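Local coordinates for protein rhamnosidase B (Bacillus sp., PDB 2OKX) that hydrolyses terminal, non-reducing alpha-L-rhamnose residues of rhamnosides as a member of glycoside hydrolase family 78, at residues A[4-9]-A[110-115]; A[41-46]-A[73-78]; A[50-55]-A[90-95]. One frame throughout, in Å; residues are numbered along the deposited sequence.

Interaction 1: A[4-9]-A[110-115]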
loop_
_atom_site.group_PDB
_atom_site.type_symbol
_atom_site.label_atom_id
_atom_site.label_comp_id
_atom_site.label_asym_id
_atom_site.label_seq_id
_atom_site.Cartn_x
_atom_site.Cartn_y
_atom_site.Cartn_z
ATOM N N ARG A 4 -21.707 19.682 -8.024
ATOM C CA ARG A 4 -23.013 20.189 -7.644
ATOM C C ARG A 4 -22.847 21.567 -7.017
ATOM O O ARG A 4 -21.735 21.992 -6.718
ATOM C CB ARG A 4 -23.674 19.242 -6.633
ATOM C CG ARG A 4 -22.919 19.080 -5.319
ATOM C CD ARG A 4 -23.614 18.071 -4.421
ATOM N NE ARG A 4 -24.920 18.537 -3.958
ATOM C CZ ARG A 4 -25.106 19.319 -2.899
ATOM N NH1 ARG A 4 -24.064 19.730 -2.184
ATOM N NH2 ARG A 4 -26.336 19.681 -2.544
ATOM N N ASN A 5 -23.960 22.263 -6.811
ATOM C CA ASN A 5 -23.922 23.588 -6.188
ATOM C C ASN A 5 -24.098 23.344 -4.717
ATOM O O ASN A 5 -25.110 22.749 -4.292
ATOM C CB ASN A 5 -25.082 24.463 -6.678
ATOM C CG ASN A 5 -25.061 24.676 -8.163
ATOM O OD1 ASN A 5 -23.986 24.936 -8.776
ATOM N ND2 ASN A 5 -26.242 24.598 -8.783
ATOM N N TRP A 6 -23.144 23.801 -3.925
ATOM C CA TRP A 6 -23.203 23.613 -2.497
ATOM C C TRP A 6 -23.831 24.777 -1.723
ATOM O O TRP A 6 -23.691 25.946 -2.095
ATOM C CB TRP A 6 -21.789 23.360 -1.963
ATOM C CG TRP A 6 -21.175 22.089 -2.466
ATOM C CD1 TRP A 6 -20.633 21.859 -3.700
ATOM C CD2 TRP A 6 -21.033 20.874 -1.732
ATOM N NE1 TRP A 6 -20.151 20.574 -3.772
ATOM C CE2 TRP A 6 -20.384 19.948 -2.576
ATOM C CE3 TRP A 6 -21.389 20.480 -0.440
ATOM C CZ2 TRP A 6 -20.083 18.638 -2.167
ATOM C CZ3 TRP A 6 -21.089 19.175 -0.029
ATOM C CH2 TRP A 6 -20.439 18.274 -0.896
ATOM N N ASN A 7 -24.508 24.429 -0.635
ATOM C CA ASN A 7 -25.151 25.396 0.243
ATOM C C ASN A 7 -24.608 25.133 1.636
ATOM O O ASN A 7 -25.288 25.346 2.638
ATOM C CB ASN A 7 -26.669 25.205 0.240
ATOM C CG ASN A 7 -27.274 25.409 -1.129
ATOM O OD1 ASN A 7 -27.174 26.491 -1.707
ATOM N ND2 ASN A 7 -27.904 24.364 -1.661
ATOM N N ALA A 8 -23.375 24.644 1.680
ATOM C CA ALA A 8 -22.708 24.341 2.936
ATOM C C ALA A 8 -21.318 24.953 2.883
ATOM O O ALA A 8 -20.836 25.321 1.810
ATOM C CB ALA A 8 -22.614 22.831 3.134
ATOM N N SER A 9 -20.674 25.055 4.038
ATOM C CA SER A 9 -19.343 25.637 4.101
ATOM C C SER A 9 -18.324 24.686 4.706
ATOM O O SER A 9 -18.657 23.870 5.566
ATOM C CB SER A 9 -19.380 26.922 4.933
ATOM O OG SER A 9 -20.326 27.838 4.411
ATOM N N GLY A 110 -10.486 20.035 7.483
ATOM C CA GLY A 110 -11.760 20.531 7.011
ATOM C C GLY A 110 -12.828 19.490 6.753
ATOM O O GLY A 110 -12.542 18.337 6.427
ATOM N N LEU A 111 -14.072 19.924 6.906
ATOM C CA LEU A 111 -15.234 19.084 6.685
ATOM C C LEU A 111 -16.332 19.905 6.026
ATOM O O LEU A 111 -16.596 21.038 6.426
ATOM C CB LEU A 111 -15.766 18.538 8.007
ATOM C CG LEU A 111 -17.155 17.890 7.911
ATOM C CD1 LEU A 111 -17.075 16.619 7.079
ATOM C CD2 LEU A 111 -17.678 17.584 9.308
ATOM N N ILE A 112 -16.955 19.334 5.004
ATOM C CA ILE A 112 -18.058 19.991 4.323
ATOM C C ILE A 112 -19.103 18.915 4.036
ATOM O O ILE A 112 -18.806 17.895 3.409
ATOM C CB ILE A 112 -17.602 20.682 3.011
ATOM C CG1 ILE A 112 -18.770 21.468 2.414
ATOM C CG2 ILE A 112 -17.071 19.655 2.022
ATOM C CD1 ILE A 112 -18.379 22.384 1.278
ATOM N N ALA A 113 -20.319 19.136 4.528
ATOM C CA ALA A 113 -21.403 18.181 4.344
ATOM C C ALA A 113 -22.740 18.886 4.218
ATOM O O ALA A 113 -22.970 19.925 4.837
ATOM C CB ALA A 113 -21.437 17.202 5.511
ATOM N N GLU A 114 -23.628 18.308 3.421
ATOM C CA GLU A 114 -24.941 18.892 3.210
ATOM C C GLU A 114 -25.978 17.808 2.942
ATOM O O GLU A 114 -25.744 16.903 2.140
ATOM C CB GLU A 114 -24.885 19.852 2.021
ATOM C CG GLU A 114 -26.134 20.693 1.824
ATOM C CD GLU A 114 -26.094 21.479 0.530
ATOM O OE1 GLU A 114 -25.025 22.038 0.212
ATOM O OE2 GLU A 114 -27.130 21.544 -0.165
ATOM N N ILE A 115 -27.115 17.900 3.627
ATOM C CA ILE A 115 -28.201 16.947 3.439
ATOM C C ILE A 115 -29.248 17.634 2.575
ATOM O O ILE A 115 -29.726 18.718 2.911
ATOM C CB ILE A 115 -28.840 16.533 4.777
ATOM C CG1 ILE A 115 -27.816 15.779 5.627
ATOM C CG2 ILE A 115 -30.062 15.660 4.521
ATOM C CD1 ILE A 115 -28.355 15.299 6.952
#
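E114 reaches from strand 110-117 of the N-terminal beta-sandwich into the loop 4-9, where R4 and N7 take hold of its carboxylate. OE1 accepts the backbone N-H of N7 on its syn side at 2.6 Å from N7 N. OE2 has two donors from the loop, which come from opposite faces of the carboxylate plane: N7 ND2 at 3.3 Å, and R4 NH2 at 3.1 Å in a salt bridge. The R4 bond is nearly straight, and OE2 lies in the guanidinium plane at its edge. The two charged groups are nonetheless steeply turned, with planes 69° apart, and the second bond, R4 NH1 to E114 OE1, is weak. With CG anti to the backbone N (chi1 -171°) and the chain extended beyond it, E114 spans the distance to the loop.

An alanine here would probably leave R4 without this counter-charge and the N7 N-H without its acceptor, so that the loop would be less firmly tied to the strand.

Beside the carboxylate, apolar groups join in. W6 CE3 lies 4.0 Å from I112 CD1, while R4 NH1 sits over the opposite face of the indole, toward its rim. A8 tucks its methyl against the strand, with A8 CB 3.4 Å from A113 O and 4.1 Å from I112 CG1.

In the next shell, Y73 meets the W6 ring edge-to-face, and T121 OG1 adds a further bond to E114 OE2. Farther along, one hydroxyl joins loop and strand: T125 OG1 is hydrogen-bonded to both S9 O and A113 N.

Interaction 2: A[41-46]-A[73-78]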
loop_
_atom_site.group_PDB
_atom_site.type_symbol
_atom_site.label_atom_id
_atom_site.label_comp_id
_atom_site.label_asym_id
_atom_site.label_seq_id
_atom_site.Cartn_x
_atom_site.Cartn_y
_atom_site.Cartn_z
ATOM N N MET A 41 -30.386 12.798 0.403
ATOM C CA MET A 41 -28.974 12.591 0.114
ATOM C C MET A 41 -28.061 13.420 1.011
ATOM O O MET A 41 -28.350 14.581 1.313
ATOM C CB MET A 41 -28.677 12.934 -1.350
ATOM C CG MET A 41 -29.455 12.116 -2.371
ATOM S SD MET A 41 -29.220 10.332 -2.164
ATOM C CE MET A 41 -27.531 10.138 -2.779
ATOM N N LEU A 42 -26.961 12.808 1.435
ATOM C CA LEU A 42 -25.976 13.477 2.272
ATOM C C LEU A 42 -24.673 13.483 1.480
ATOM O O LEU A 42 -24.053 12.436 1.269
ATOM C CB LEU A 42 -25.797 12.732 3.597
ATOM C CG LEU A 42 -25.008 13.448 4.697
ATOM C CD1 LEU A 42 -25.233 12.753 6.032
ATOM C CD2 LEU A 42 -23.524 13.471 4.346
ATOM N N HIS A 43 -24.280 14.669 1.025
ATOM C CA HIS A 43 -23.065 14.853 0.242
ATOM C C HIS A 43 -21.962 15.300 1.187
ATOM O O HIS A 43 -22.143 16.239 1.960
ATOM C CB HIS A 43 -23.312 15.910 -0.828
ATOM C CG HIS A 43 -24.541 15.657 -1.644
ATOM N ND1 HIS A 43 -24.595 14.702 -2.638
ATOM C CD2 HIS A 43 -25.768 16.230 -1.606
ATOM C CE1 HIS A 43 -25.800 14.700 -3.179
ATOM N NE2 HIS A 43 -26.531 15.618 -2.571
ATOM N N ILE A 44 -20.811 14.640 1.117
ATOM C CA ILE A 44 -19.726 14.958 2.031
ATOM C C ILE A 44 -18.318 14.632 1.544
ATOM O O ILE A 44 -18.109 13.737 0.721
ATOM C CB ILE A 44 -19.947 14.206 3.371
ATOM C CG1 ILE A 44 -18.776 14.437 4.329
ATOM C CG2 ILE A 44 -20.108 12.709 3.097
ATOM C CD1 ILE A 44 -18.951 13.745 5.677
ATOM N N THR A 45 -17.358 15.393 2.057
ATOM C CA THR A 45 -15.946 15.179 1.776
ATOM C C THR A 45 -15.205 15.822 2.936
ATOM O O THR A 45 -15.780 16.614 3.682
ATOM C CB THR A 45 -15.490 15.792 0.432
ATOM O OG1 THR A 45 -14.175 15.307 0.124
ATOM C CG2 THR A 45 -15.447 17.312 0.504
ATOM N N ALA A 46 -13.943 15.461 3.117
ATOM C CA ALA A 46 -13.168 16.018 4.208
ATOM C C ALA A 46 -11.681 15.926 3.918
ATOM O O ALA A 46 -11.259 15.286 2.957
ATOM C CB ALA A 46 -13.488 15.290 5.501
ATOM N N TYR A 73 -16.091 13.929 -3.481
ATOM C CA TYR A 73 -17.065 13.946 -2.395
ATOM C C TYR A 73 -18.036 12.783 -2.552
ATOM O O TYR A 73 -18.341 12.360 -3.669
ATOM C CB TYR A 73 -17.823 15.282 -2.356
ATOM C CG TYR A 73 -18.714 15.556 -3.544
ATOM C CD1 TYR A 73 -20.027 15.084 -3.583
ATOM C CD2 TYR A 73 -18.251 16.306 -4.626
ATOM C CE1 TYR A 73 -20.859 15.358 -4.675
ATOM C CE2 TYR A 73 -19.071 16.582 -5.716
ATOM C CZ TYR A 73 -20.372 16.107 -5.736
ATOM O OH TYR A 73 -21.180 16.382 -6.818
ATOM N N ASP A 74 -18.522 12.276 -1.424
ATOM C CA ASP A 74 -19.441 11.144 -1.418
ATOM C C ASP A 74 -20.886 11.568 -1.205
ATOM O O ASP A 74 -21.153 12.557 -0.525
ATOM C CB ASP A 74 -19.036 10.162 -0.318
ATOM C CG ASP A 74 -17.593 9.729 -0.439
ATOM O OD1 ASP A 74 -17.182 9.370 -1.559
ATOM O OD2 ASP A 74 -16.874 9.747 0.576
ATOM N N SER A 75 -21.809 10.807 -1.788
ATOM C CA SER A 75 -23.237 11.083 -1.663
ATOM C C SER A 75 -23.954 9.834 -1.160
ATOM O O SER A 75 -24.049 8.839 -1.877
ATOM C CB SER A 75 -23.823 11.498 -3.017
ATOM O OG SER A 75 -23.150 12.623 -3.553
ATOM N N TYR A 76 -24.456 9.891 0.070
ATOM C CA TYR A 76 -25.166 8.761 0.665
ATOM C C TYR A 76 -26.670 8.958 0.729
ATOM O O TYR A 76 -27.147 10.057 1.003
ATOM C CB TYR A 76 -24.711 8.509 2.103
ATOM C CG TYR A 76 -23.251 8.193 2.286
ATOM C CD1 TYR A 76 -22.295 9.208 2.315
ATOM C CD2 TYR A 76 -22.825 6.877 2.455
ATOM C CE1 TYR A 76 -20.947 8.919 2.512
ATOM C CE2 TYR A 76 -21.482 6.577 2.652
ATOM C CZ TYR A 76 -20.548 7.600 2.679
ATOM O OH TYR A 76 -19.217 7.304 2.859
ATOM N N ASP A 77 -27.413 7.886 0.481
ATOM C CA ASP A 77 -28.858 7.942 0.607
ATOM C C ASP A 77 -29.052 7.553 2.072
ATOM O O ASP A 77 -28.859 6.390 2.435
ATOM C CB ASP A 77 -29.535 6.906 -0.284
ATOM C CG ASP A 77 -31.050 6.946 -0.169
ATOM O OD1 ASP A 77 -31.557 7.140 0.957
ATOM O OD2 ASP A 77 -31.731 6.776 -1.199
ATOM N N ILE A 78 -29.409 8.519 2.915
ATOM C CA ILE A 78 -29.589 8.247 4.339
ATOM C C ILE A 78 -31.034 8.021 4.770
ATOM O O ILE A 78 -31.349 8.116 5.953
ATOM C CB ILE A 78 -29.007 9.388 5.205
ATOM C CG1 ILE A 78 -29.652 10.721 4.808
ATOM C CG2 ILE A 78 -27.493 9.444 5.045
ATOM C CD1 ILE A 78 -29.255 11.877 5.696
#
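I44 O takes the N-H of D74 at 2.6 Å from D74 N, and the return bond, I44 N to D74 O, closes the pair. The same pattern recurs at L42 and Y76, so strands 41-46 and 73-77 run antiparallel with H43 and S75 facing each other as a non-hydrogen-bonded pair between them. That pair makes its own link through side chains. S75 OG lies in the plane of the imidazole, at its edge, 2.7 Å from H43 ND1, a bond that helps hold the ring's rotation. M41 shares this face. Bends at chi2 (-56°) and chi3 (-73°) fold its thioether back over the partner strand, leaving M41 SD 3.7 Å from D77 CA and M41 CE 4.0 Å from S75 CB. Toward the other end of the strands T45 CB packs on Y73 CB, while T45 OG1 bonds F72 O.

The face bearing L42, I44 and Y76 is mostly apolar. L42 and I78 cross at about a right angle, with L42 CB 4.0 Å from I78 CG2, and I44 CG2 touches the edge of the Y76 ring at CE1, 3.9 Å away. The polar groups on this face find partners farther off: D74 forms a salt bridge with R193, and both D74 OD2 and Y76 OH are hydrogen-bonded to Y50 OH.

Strand 41-47 is the middle strand of its five-stranded sheet, with 110-117 along its other edge, and strand 189-192 runs parallel to 70-77 beyond. Strand 49-54 of the opposing sheet packs on L42, I44, Y76 and I78.

Interaction 3: A[50-55]-A[90-95]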
loop_
_atom_site.group_PDB
_atom_site.type_symbol
_atom_site.label_atom_id
_atom_site.label_comp_id
_atom_site.label_asym_id
_atom_site.label_seq_id
_atom_site.Cartn_x
_atom_site.Cartn_y
_atom_site.Cartn_z
ATOM N N TYR A 50 -12.649 10.888 6.678
ATOM C CA TYR A 50 -13.754 10.978 7.627
ATOM C C TYR A 50 -14.460 9.653 7.899
ATOM O O TYR A 50 -14.336 8.697 7.137
ATOM C CB TYR A 50 -14.817 11.958 7.117
ATOM C CG TYR A 50 -15.649 11.401 5.975
ATOM C CD1 TYR A 50 -15.314 11.654 4.646
ATOM C CD2 TYR A 50 -16.741 10.569 6.226
ATOM C CE1 TYR A 50 -16.043 11.089 3.594
ATOM C CE2 TYR A 50 -17.473 9.996 5.183
ATOM C CZ TYR A 50 -17.118 10.260 3.873
ATOM O OH TYR A 50 -17.828 9.676 2.849
ATOM N N VAL A 51 -15.208 9.632 8.998
ATOM C CA VAL A 51 -16.047 8.506 9.393
ATOM C C VAL A 51 -17.398 9.173 9.680
ATOM O O VAL A 51 -17.502 10.024 10.568
ATOM C CB VAL A 51 -15.551 7.805 10.665
ATOM C CG1 VAL A 51 -16.537 6.706 11.046
ATOM C CG2 VAL A 51 -14.165 7.203 10.435
ATOM N N LEU A 52 -18.422 8.797 8.920
ATOM C CA LEU A 52 -19.750 9.393 9.053
ATOM C C LEU A 52 -20.760 8.627 9.900
ATOM O O LEU A 52 -20.907 7.408 9.766
ATOM C CB LEU A 52 -20.347 9.611 7.660
ATOM C CG LEU A 52 -21.813 10.055 7.573
ATOM C CD1 LEU A 52 -21.951 11.481 8.105
ATOM C CD2 LEU A 52 -22.286 9.978 6.124
ATOM N N PHE A 53 -21.463 9.365 10.760
ATOM C CA PHE A 53 -22.492 8.804 11.628
ATOM C C PHE A 53 -23.795 9.578 11.436
ATOM O O PHE A 53 -23.796 10.810 11.393
ATOM C CB PHE A 53 -22.097 8.907 13.104
ATOM C CG PHE A 53 -20.868 8.130 13.471
ATOM C CD1 PHE A 53 -19.602 8.673 13.273
ATOM C CD2 PHE A 53 -20.974 6.867 14.043
ATOM C CE1 PHE A 53 -18.459 7.970 13.646
ATOM C CE2 PHE A 53 -19.837 6.155 14.419
ATOM C CZ PHE A 53 -18.578 6.708 14.220
ATOM N N VAL A 54 -24.902 8.855 11.303
ATOM C CA VAL A 54 -26.205 9.490 11.150
ATOM C C VAL A 54 -27.089 8.924 12.246
ATOM O O VAL A 54 -27.434 7.742 12.236
ATOM C CB VAL A 54 -26.834 9.200 9.775
ATOM C CG1 VAL A 54 -28.197 9.870 9.681
ATOM C CG2 VAL A 54 -25.925 9.714 8.665
ATOM N N ASN A 55 -27.434 9.779 13.202
ATOM C CA ASN A 55 -28.252 9.385 14.336
ATOM C C ASN A 55 -27.568 8.287 15.134
ATOM O O ASN A 55 -28.217 7.381 15.652
ATOM C CB ASN A 55 -29.643 8.937 13.874
ATOM C CG ASN A 55 -30.518 10.106 13.476
ATOM O OD1 ASN A 55 -30.618 11.090 14.210
ATOM N ND2 ASN A 55 -31.160 10.007 12.319
ATOM N N ILE A 90 -26.206 14.565 12.992
ATOM C CA ILE A 90 -25.141 14.152 12.089
ATOM C C ILE A 90 -23.846 14.317 12.868
ATOM O O ILE A 90 -23.586 15.384 13.429
ATOM C CB ILE A 90 -25.065 15.040 10.831
ATOM C CG1 ILE A 90 -26.411 15.045 10.104
ATOM C CG2 ILE A 90 -23.968 14.531 9.909
ATOM C CD1 ILE A 90 -26.867 13.674 9.632
ATOM N N ALA A 91 -23.046 13.258 12.917
ATOM C CA ALA A 91 -21.777 13.292 13.634
ATOM C C ALA A 91 -20.674 12.813 12.707
ATOM O O ALA A 91 -20.850 11.848 11.962
ATOM C CB ALA A 91 -21.846 12.407 14.864
ATOM N N VAL A 92 -19.533 13.488 12.750
ATOM C CA VAL A 92 -18.426 13.115 11.887
ATOM C C VAL A 92 -17.090 13.150 12.603
ATOM O O VAL A 92 -16.830 14.039 13.419
ATOM C CB VAL A 92 -18.315 14.058 10.668
ATOM C CG1 VAL A 92 -17.221 13.560 9.729
ATOM C CG2 VAL A 92 -19.652 14.161 9.947
ATOM N N LEU A 93 -16.253 12.167 12.300
ATOM C CA LEU A 93 -14.911 12.104 12.854
ATOM C C LEU A 93 -14.018 12.396 11.661
ATOM O O LEU A 93 -14.082 11.693 10.654
ATOM C CB LEU A 93 -14.586 10.710 13.393
ATOM C CG LEU A 93 -13.115 10.541 13.801
ATOM C CD1 LEU A 93 -12.835 11.386 15.035
ATOM C CD2 LEU A 93 -12.809 9.077 14.086
ATOM N N VAL A 94 -13.209 13.443 11.750
ATOM C CA VAL A 94 -12.320 13.774 10.651
ATOM C C VAL A 94 -10.876 13.591 11.091
ATOM O O VAL A 94 -10.459 14.114 12.126
ATOM C CB VAL A 94 -12.525 15.233 10.164
ATOM C CG1 VAL A 94 -11.510 15.569 9.077
ATOM C CG2 VAL A 94 -13.941 15.412 9.628
ATOM N N LEU A 95 -10.125 12.816 10.316
ATOM C CA LEU A 95 -8.717 12.586 10.609
ATOM C C LEU A 95 -7.933 13.523 9.702
ATOM O O LEU A 95 -8.073 13.455 8.484
ATOM C CB LEU A 95 -8.308 11.142 10.285
ATOM C CG LEU A 95 -8.916 9.943 11.018
ATOM C CD1 LEU A 95 -10.363 9.733 10.571
ATOM C CD2 LEU A 95 -8.086 8.702 10.707
#
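L52 CD1 sits between two branched neighbours of the facing strand, 4.1 Å from I90 CG2 and 4.0 Å from V92 CG2. On the same face V92 sends its other branch toward Y50, with V92 CG1 3.9 Å from Y50 CB. At the end of the row V54 and I90 lie side by side, pointing the same way. I90 bends at chi2 (-60°), which brings CD1 to 4.0 Å from V54 CG1. Y50 behaves differently: its CG stands between the backbone N and the carbonyl carbon (chi1 74°), and the ring leads away from 90-95 to a hydroxyl bonded by D74 and Y76.

On the other face the two pairs differ in bulk. V51 and L93 touch at their beta carbons. F53 is paired with A91, whose small methyl, A91 CB, lies 3.9 Å from F53 CB; the ring meets A91 O at its edge, F53 CD1 lying 3.7 Å from that oxygen. Four backbone bonds hold these two pairs, F53 N to A91 O being the shortest at 2.8 Å.

Strand 57-62 continues the sheet past 49-54, and strand 22-31 past 87-96. The face bearing L52, V54 and I90 packs on L42 of strand 41-47 in the second sheet. Two antiparallel strands with one face turned into such a core are characteristic of a beta-sandwich, consistent with the galactose-binding-like fold to which this N-terminal domain is related.

Overall arrangement
All three contacts belong to one beta-sandwich. Interactions 1 and 2, with centres about 9 Å apart, share a sheet: E114 O lies 2.9 Å from H43 N, a probable hydrogen bond between strands 110-117 and 41-47. Interaction 3 lies in the opposing sheet, its centre about 11 Å from that of interaction 2 and 14 Å from that of interaction 1. Across the core, I115 CD1 approaches I90 CD1 to 3.5 Å, and L111 CD2 lies 3.8 Å from V92 CB. Catalysis in this family is attributed to the alpha-barrel domain, separate from this sandwich. Glycerol, probably from the crystallisation liquor, lies about 4 Å from the side chain of S75 and likewise from that of F53.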